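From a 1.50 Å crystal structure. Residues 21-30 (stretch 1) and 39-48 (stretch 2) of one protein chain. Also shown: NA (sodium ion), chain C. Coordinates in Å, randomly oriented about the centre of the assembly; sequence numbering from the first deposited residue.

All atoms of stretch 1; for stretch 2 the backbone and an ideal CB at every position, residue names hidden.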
ATOM      1  N   ASN A  21     -10.369  14.340  -5.338  1.00 16.47           N
ATOM      2  CA  ASN A  21     -10.118  14.413  -3.941  1.00 14.47           C
ATOM      3  C   ASN A  21      -8.623  14.584  -3.873  1.00 16.24           C
ATOM      4  O   ASN A  21      -7.860  13.601  -3.637  1.00 15.99           O
ATOM      5  CB  ASN A  21     -10.593  13.160  -3.217  1.00 15.12           C
ATOM      6  CG  ASN A  21     -10.392  13.244  -1.735  1.00 14.93           C
ATOM      7  OD1 ASN A  21      -9.668  14.133  -1.215  1.00 17.29           O
ATOM      8  ND2 ASN A  21     -11.055  12.334  -0.962  1.00 13.68           N
ATOM      9  N   GLU A  22      -8.162  15.823  -3.986  1.00 18.44           N
ATOM     10  CA  GLU A  22      -6.765  16.138  -3.943  1.00 18.65           C
ATOM     11  C   GLU A  22      -6.136  16.107  -2.586  1.00 18.61           C
ATOM     12  O   GLU A  22      -4.927  16.100  -2.517  1.00 20.96           O
ATOM     13  CB  GLU A  22      -6.591  17.527  -4.640  1.00 24.62           C
ATOM     14  CG  GLU A  22      -6.972  17.475  -6.091  1.00 29.93           C
ATOM     15  CD  GLU A  22      -6.587  18.781  -6.806  1.00 43.66           C
ATOM     16  OE1 GLU A  22      -6.604  19.846  -6.182  1.00 43.96           O
ATOM     17  OE2 GLU A  22      -6.269  18.703  -7.988  1.00 52.17           O
ATOM     18  N   GLU A  23      -6.901  15.999  -1.525  1.00 17.46           N
ATOM     19  CA  GLU A  23      -6.435  15.923  -0.154  1.00 18.98           C
ATOM     20  C   GLU A  23      -5.945  14.515   0.247  1.00 17.51           C
ATOM     21  O   GLU A  23      -5.383  14.378   1.324  1.00 19.27           O
ATOM     22  CB  GLU A  23      -7.536  16.382   0.806  1.00 24.78           C
ATOM     23  CG  GLU A  23      -8.018  17.839   0.517  1.00 28.57           C
ATOM     24  CD  GLU A  23      -6.884  18.814   0.516  1.00 33.04           C
ATOM     25  OE1 GLU A  23      -6.238  18.964   1.563  1.00 40.38           O
ATOM     26  OE2 GLU A  23      -6.579  19.440  -0.556  1.00 45.40           O
ATOM     27  N   VAL A  24      -6.273  13.538  -0.588  1.00 14.48           N
ATOM     28  CA  VAL A  24      -5.848  12.175  -0.239  1.00 12.56           C
ATOM     29  C   VAL A  24      -5.178  11.581  -1.456  1.00 13.28           C
ATOM     30  O   VAL A  24      -5.766  11.311  -2.481  1.00 13.54           O
ATOM     31  CB  VAL A  24      -7.009  11.269   0.199  1.00 12.81           C
ATOM     32  CG1 VAL A  24      -6.555   9.849   0.476  1.00 14.21           C
ATOM     33  CG2 VAL A  24      -7.764  11.842   1.421  1.00 15.30           C
ATOM     34  N   GLU A  25      -3.881  11.276  -1.314  1.00 12.27           N
ATOM     35  CA  GLU A  25      -3.019  10.715  -2.367  1.00 12.54           C
ATOM     36  C   GLU A  25      -2.390   9.380  -1.864  1.00 12.29           C
ATOM     37  O   GLU A  25      -1.853   8.654  -2.694  1.00 12.43           O
ATOM     38  CB  GLU A  25      -1.944  11.707  -2.736  1.00 15.03           C
ATOM     39  CG  GLU A  25      -2.566  12.985  -3.343  1.00 16.08           C
ATOM     40  CD  GLU A  25      -1.495  13.997  -3.589  1.00 19.54           C
ATOM     41  OE1 GLU A  25      -0.524  14.158  -2.852  1.00 19.93           O
ATOM     42  OE2 GLU A  25      -1.704  14.783  -4.594  1.00 25.54           O
ATOM     43  N   PHE A  26      -2.350   9.116  -0.594  1.00 12.18           N
ATOM     44  CA  PHE A  26      -1.862   7.854  -0.028  1.00 10.84           C
ATOM     45  C   PHE A  26      -2.614   7.452   1.177  1.00 13.38           C
ATOM     46  O   PHE A  26      -3.203   8.297   1.894  1.00 12.13           O
ATOM     47  CB  PHE A  26      -0.335   8.015   0.363  1.00 11.62           C
ATOM     48  CG  PHE A  26      -0.067   8.627   1.703  1.00 11.73           C
ATOM     49  CD1 PHE A  26      -0.023   9.984   1.803  1.00 12.59           C
ATOM     50  CD2 PHE A  26       0.076   7.894   2.832  1.00 12.89           C
ATOM     51  CE1 PHE A  26       0.166  10.586   3.041  1.00 13.01           C
ATOM     52  CE2 PHE A  26       0.273   8.443   4.062  1.00 13.66           C
ATOM     53  CZ  PHE A  26       0.238   9.837   4.158  1.00 13.28           C
ATOM     54  N   VAL A  27      -2.595   6.162   1.510  1.00 11.20           N
ATOM     55  CA  VAL A  27      -3.061   5.618   2.732  1.00 10.93           C
ATOM     56  C   VAL A  27      -2.196   4.496   3.220  1.00 11.16           C
ATOM     57  O   VAL A  27      -1.652   3.763   2.347  1.00 11.57           O
ATOM     58  CB  VAL A  27      -4.545   5.202   2.694  1.00 11.23           C
ATOM     59  CG1 VAL A  27      -4.772   4.153   1.581  1.00 12.28           C
ATOM     60  CG2 VAL A  27      -5.106   4.703   4.003  1.00 11.32           C
ATOM     61  N   VAL A  28      -1.989   4.423   4.517  1.00 10.38           N
ATOM     62  CA  VAL A  28      -1.307   3.292   5.179  1.00 11.31           C
ATOM     63  C   VAL A  28      -2.252   2.678   6.139  1.00 11.48           C
ATOM     64  O   VAL A  28      -2.837   3.415   6.970  1.00 12.20           O
ATOM     65  CB  VAL A  28       0.010   3.745   5.828  1.00 11.48           C
ATOM     66  CG1 VAL A  28       0.683   2.560   6.537  1.00 12.32           C
ATOM     67  CG2 VAL A  28       0.946   4.383   4.854  1.00 13.02           C
ATOM     68  N   PHE A  29      -2.454   1.342   6.083  1.00 11.07           N
ATOM     69  CA  PHE A  29      -3.249   0.615   6.980  1.00 10.79           C
ATOM     70  C   PHE A  29      -2.444  -0.209   7.951  1.00 13.12           C
ATOM     71  O   PHE A  29      -1.415  -0.816   7.554  1.00 13.55           O
ATOM     72  CB  PHE A  29      -4.179  -0.397   6.243  1.00 11.28           C
ATOM     73  CG  PHE A  29      -5.121   0.233   5.221  1.00 11.26           C
ATOM     74  CD1 PHE A  29      -6.282   0.877   5.695  1.00 12.67           C
ATOM     75  CD2 PHE A  29      -4.872   0.238   3.865  1.00 11.75           C
ATOM     76  CE1 PHE A  29      -7.131   1.440   4.770  1.00 12.60           C
ATOM     77  CE2 PHE A  29      -5.783   0.825   2.984  1.00 12.50           C
ATOM     78  CZ  PHE A  29      -6.889   1.433   3.469  1.00 13.11           C
ATOM     79  N   GLY A  30      -2.851  -0.161   9.182  1.00 13.32           N
ATOM     80  CA  GLY A  30      -2.332  -1.061  10.186  1.00 13.75           C
ATOM     81  C   GLY A  30      -3.292  -2.153  10.525  1.00 14.97           C
ATOM     82  O   GLY A  30      -4.440  -2.240  10.072  1.00 16.25           O
ATOM     83  N   UNK A  39      -7.063  -0.912  10.142  1.00 14.97           N
ATOM     84  CA  UNK A  39      -7.363   0.483  10.519  1.00 14.38           C
ATOM     85  C   UNK A  39      -6.508   1.398   9.701  1.00 15.49           C
ATOM     86  O   UNK A  39      -5.419   1.019   9.194  1.00 14.76           O
ATOM     87  CB  UNK A  39      -7.133   0.733  12.011  1.00 14.38           C
ATOM     88  N   UNK A  40      -6.869   2.665   9.611  1.00 14.77           N
ATOM     89  CA  UNK A  40      -6.001   3.644   8.980  1.00 14.37           C
ATOM     90  C   UNK A  40      -4.910   4.126   9.936  1.00 15.19           C
ATOM     91  O   UNK A  40      -5.206   4.663  10.969  1.00 17.43           O
ATOM     92  CB  UNK A  40      -6.826   4.832   8.480  1.00 14.37           C
ATOM     93  N   UNK A  41      -3.662   3.891   9.562  1.00 13.90           N
ATOM     94  CA  UNK A  41      -2.522   4.464  10.260  1.00 14.52           C
ATOM     95  C   UNK A  41      -2.160   5.872   9.816  1.00 15.16           C
ATOM     96  O   UNK A  41      -1.805   6.674  10.590  1.00 17.67           O
ATOM     97  CB  UNK A  41      -1.306   3.554  10.076  1.00 14.52           C
ATOM     98  N   UNK A  42      -2.239   6.133   8.536  1.00 12.35           N
ATOM     99  CA  UNK A  42      -1.970   7.438   8.003  1.00 11.95           C
ATOM    100  C   UNK A  42      -2.732   7.662   6.669  1.00 13.74           C
ATOM    101  O   UNK A  42      -2.957   6.743   5.966  1.00 12.76           O
ATOM    102  CB  UNK A  42      -0.463   7.612   7.807  1.00 11.95           C
ATOM    103  N   UNK A  43      -3.080   8.900   6.348  1.00 12.08           N
ATOM    104  CA  UNK A  43      -3.773   9.206   5.169  1.00 12.10           C
ATOM    105  C   UNK A  43      -3.620  10.660   4.888  1.00 12.96           C
ATOM    106  O   UNK A  43      -3.666  11.465   5.834  1.00 14.59           O
ATOM    107  CB  UNK A  43      -5.245   8.799   5.269  1.00 12.10           C
ATOM    108  N   UNK A  44      -3.318  10.992   3.652  1.00 12.53           N
ATOM    109  CA  UNK A  44      -3.128  12.406   3.290  1.00 13.50           C
ATOM    110  C   UNK A  44      -2.513  12.650   1.995  1.00 14.35           C
ATOM    111  O   UNK A  44      -2.571  11.809   1.059  1.00 14.18           O
ATOM    112  CB  UNK A  44      -2.274  13.116   4.342  1.00 13.50           C
ATOM    113  N   UNK A  45      -1.920  13.837   1.826  1.00 15.45           N
ATOM    114  CA  UNK A  45      -1.235  14.216   0.663  1.00 16.16           C
ATOM    115  C   UNK A  45       0.179  13.650   0.681  1.00 15.13           C
ATOM    116  O   UNK A  45       0.751  13.613   1.779  1.00 17.09           O
ATOM    117  CB  UNK A  45      -1.231  15.740   0.528  1.00 16.16           C
ATOM    118  N   UNK A  46       0.682  13.254  -0.458  1.00 16.04           N
ATOM    119  CA  UNK A  46       2.026  12.697  -0.472  1.00 15.06           C
ATOM    120  C   UNK A  46       2.040  11.422  -1.282  1.00 14.69           C
ATOM    121  O   UNK A  46       1.128  11.073  -2.011  1.00 17.91           O
ATOM    122  CB  UNK A  46       2.528  12.436   0.949  1.00 15.06           C
ATOM    123  N   UNK A  47       3.137  10.775  -1.157  1.00 15.51           N
ATOM    124  CA  UNK A  47       3.446   9.575  -1.951  1.00 15.63           C
ATOM    125  C   UNK A  47       4.359   8.661  -1.109  1.00 12.75           C
ATOM    126  O   UNK A  47       4.221   8.478   0.042  1.00 13.75           O
ATOM    127  CB  UNK A  47       4.112   9.946  -3.277  1.00 15.63           C
ATOM    128  N   UNK A  48       5.313   8.096  -1.875  1.00 15.77           N
ATOM    129  CA  UNK A  48       6.224   7.121  -1.277  1.00 14.93           C
ATOM    130  C   UNK A  48       6.914   7.545   0.038  1.00 13.02           C
ATOM    131  O   UNK A  48       6.996   6.809   1.019  1.00 13.48           O
ATOM    132  CB  UNK A  48       7.305   6.782  -2.305  1.00 14.93           C
TER
HETATM  133 NA    NA C 202      -7.255  11.444  -4.379  1.00 14.50          NA

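Position 39 pairs antiparallel with Gly-30. The ideal CB lies 4.5 Å from Gly-30 O. Many side chains would fit, beta-branched ones well. The residue is Val-39. Its N donates to Gly-30 O (2.9 Å), and its O accepts from Gly-30 N (2.8 Å).

At position 40 CA-to-CB points away. Val-27 CG2 is 4.8 Å and Phe-29 CD1 4.9 Å from the ideal CB, so a modest apolar group would suit. It is Val-40. Its CG2 meets Phe-29 CE1 at 4.1 Å and Val-27 CG2 at 4.3 Å.

Position 41 falls at a beta bulge, where the chain turns a corner. CA-to-CB points toward stretch 1, and the ideal CB is 4.1 Å from Gly-30 N. A small or polar side chain would suit. It is Asp-41. Its OD2 lies 3.2 Å from Gly-30 CA, in space that a CB on Gly-30 would invade. Val-28 O accepts both Asp-41 N (2.8 Å) and the N of position 42 (3.2 Å).

At position 42 the ideal CB is 3.9 Å from Phe-26 CE2 and 4.4 Å from Val-28 CB. A small apolar residue suits. It is Ala-42, whose CB sits at the edge of the Phe-26 ring. Its O accepts from Val-28 N (2.9 Å).

Position 43 shares a face with Val-27. The ideal CB is 4.3 Å from Val-27 CG2, and Val-24 CG1 lies beyond. An aliphatic or long side chain would fit. It is Lys-43, with CG 3.7 Å from Val-24 CG1.

At position 44 the ideal CB would be 3.7 Å from Phe-26 CE1. Glycine or something small is favoured. It is Gly-44. Its N lies over one face of the Phe-26 ring, and its O accepts from Glu-25 N (2.8 Å) and Phe-26 N (3.2 Å).

Position 45 points away overall, but Glu-25 OE1 is 3.8 Å from the ideal CB and carbonyls are near. A long basic side chain suits. Lys-45 curls back: NZ donates to Glu-22 O (2.8 Å) and forms a salt bridge with Glu-25 OE2 (3.3 Å, a weak hydrogen bond). A water links NZ to Glu-23 OE2.

The backbone angles at position 46 call for glycine. Gly-46 N donates to Glu-25 OE1 (2.8 Å).

Position 47 has room for a CB, so many side chains would fit. It is Gly-47, at a helix N-cap.

Position 48 is out of reach, so stretch 1 sets no preference. It is Leu-48.

Stretch 2, residues 39-48: VVDAKGKGGL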
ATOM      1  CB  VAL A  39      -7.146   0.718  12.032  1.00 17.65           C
ATOM      2  CG1 VAL A  39      -8.145  -0.213  12.796  1.00 16.90           C
ATOM      3  CG2 VAL A  39      -5.702   0.558  12.475  1.00 19.58           C
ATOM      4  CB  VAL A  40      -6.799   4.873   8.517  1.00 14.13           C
ATOM      5  CG1 VAL A  40      -5.878   5.972   8.058  1.00 14.89           C
ATOM      6  CG2 VAL A  40      -7.715   4.469   7.408  1.00 14.94           C
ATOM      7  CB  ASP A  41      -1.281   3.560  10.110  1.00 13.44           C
ATOM      8  CG  ASP A  41      -1.349   2.290  10.939  1.00 15.08           C
ATOM      9  OD1 ASP A  41      -2.213   2.143  11.767  1.00 17.35           O
ATOM     10  OD2 ASP A  41      -0.495   1.452  10.694  1.00 16.25           O
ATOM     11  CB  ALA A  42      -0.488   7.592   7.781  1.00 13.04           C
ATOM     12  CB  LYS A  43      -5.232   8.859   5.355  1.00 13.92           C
ATOM     13  CG  LYS A  43      -5.995   8.970   4.065  1.00 14.27           C
ATOM     14  CD  LYS A  43      -7.485   8.628   4.256  1.00 15.82           C
ATOM     15  CE  LYS A  43      -8.327   9.697   5.061  1.00 15.43           C
ATOM     16  NZ  LYS A  43      -9.788   9.354   5.157  1.00 14.39           N
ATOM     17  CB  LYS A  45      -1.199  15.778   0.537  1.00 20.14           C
ATOM     18  CG  LYS A  45      -2.516  16.304   0.012  1.00 25.08           C
ATOM     19  CD  LYS A  45      -2.363  17.798  -0.332  1.00 29.18           C
ATOM     20  CE  LYS A  45      -1.813  17.993  -1.765  1.00 35.98           C
ATOM     21  NZ  LYS A  45      -2.593  17.541  -2.996  1.00 37.02           N
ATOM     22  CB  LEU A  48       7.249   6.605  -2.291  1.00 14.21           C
ATOM     23  CG  LEU A  48       8.150   5.515  -1.724  1.00 14.46           C
ATOM     24  CD1 LEU A  48       7.366   4.239  -1.468  1.00 14.83           C
ATOM     25  CD2 LEU A  48       9.318   5.276  -2.721  1.00 17.61           C
TER
HETATM   26  O   HOH W   1      -4.386  19.688  -2.152  1.00 47.45           O
HETATM   27  O   HOH W   2      -5.917  12.564  -5.978  1.00 21.31           O
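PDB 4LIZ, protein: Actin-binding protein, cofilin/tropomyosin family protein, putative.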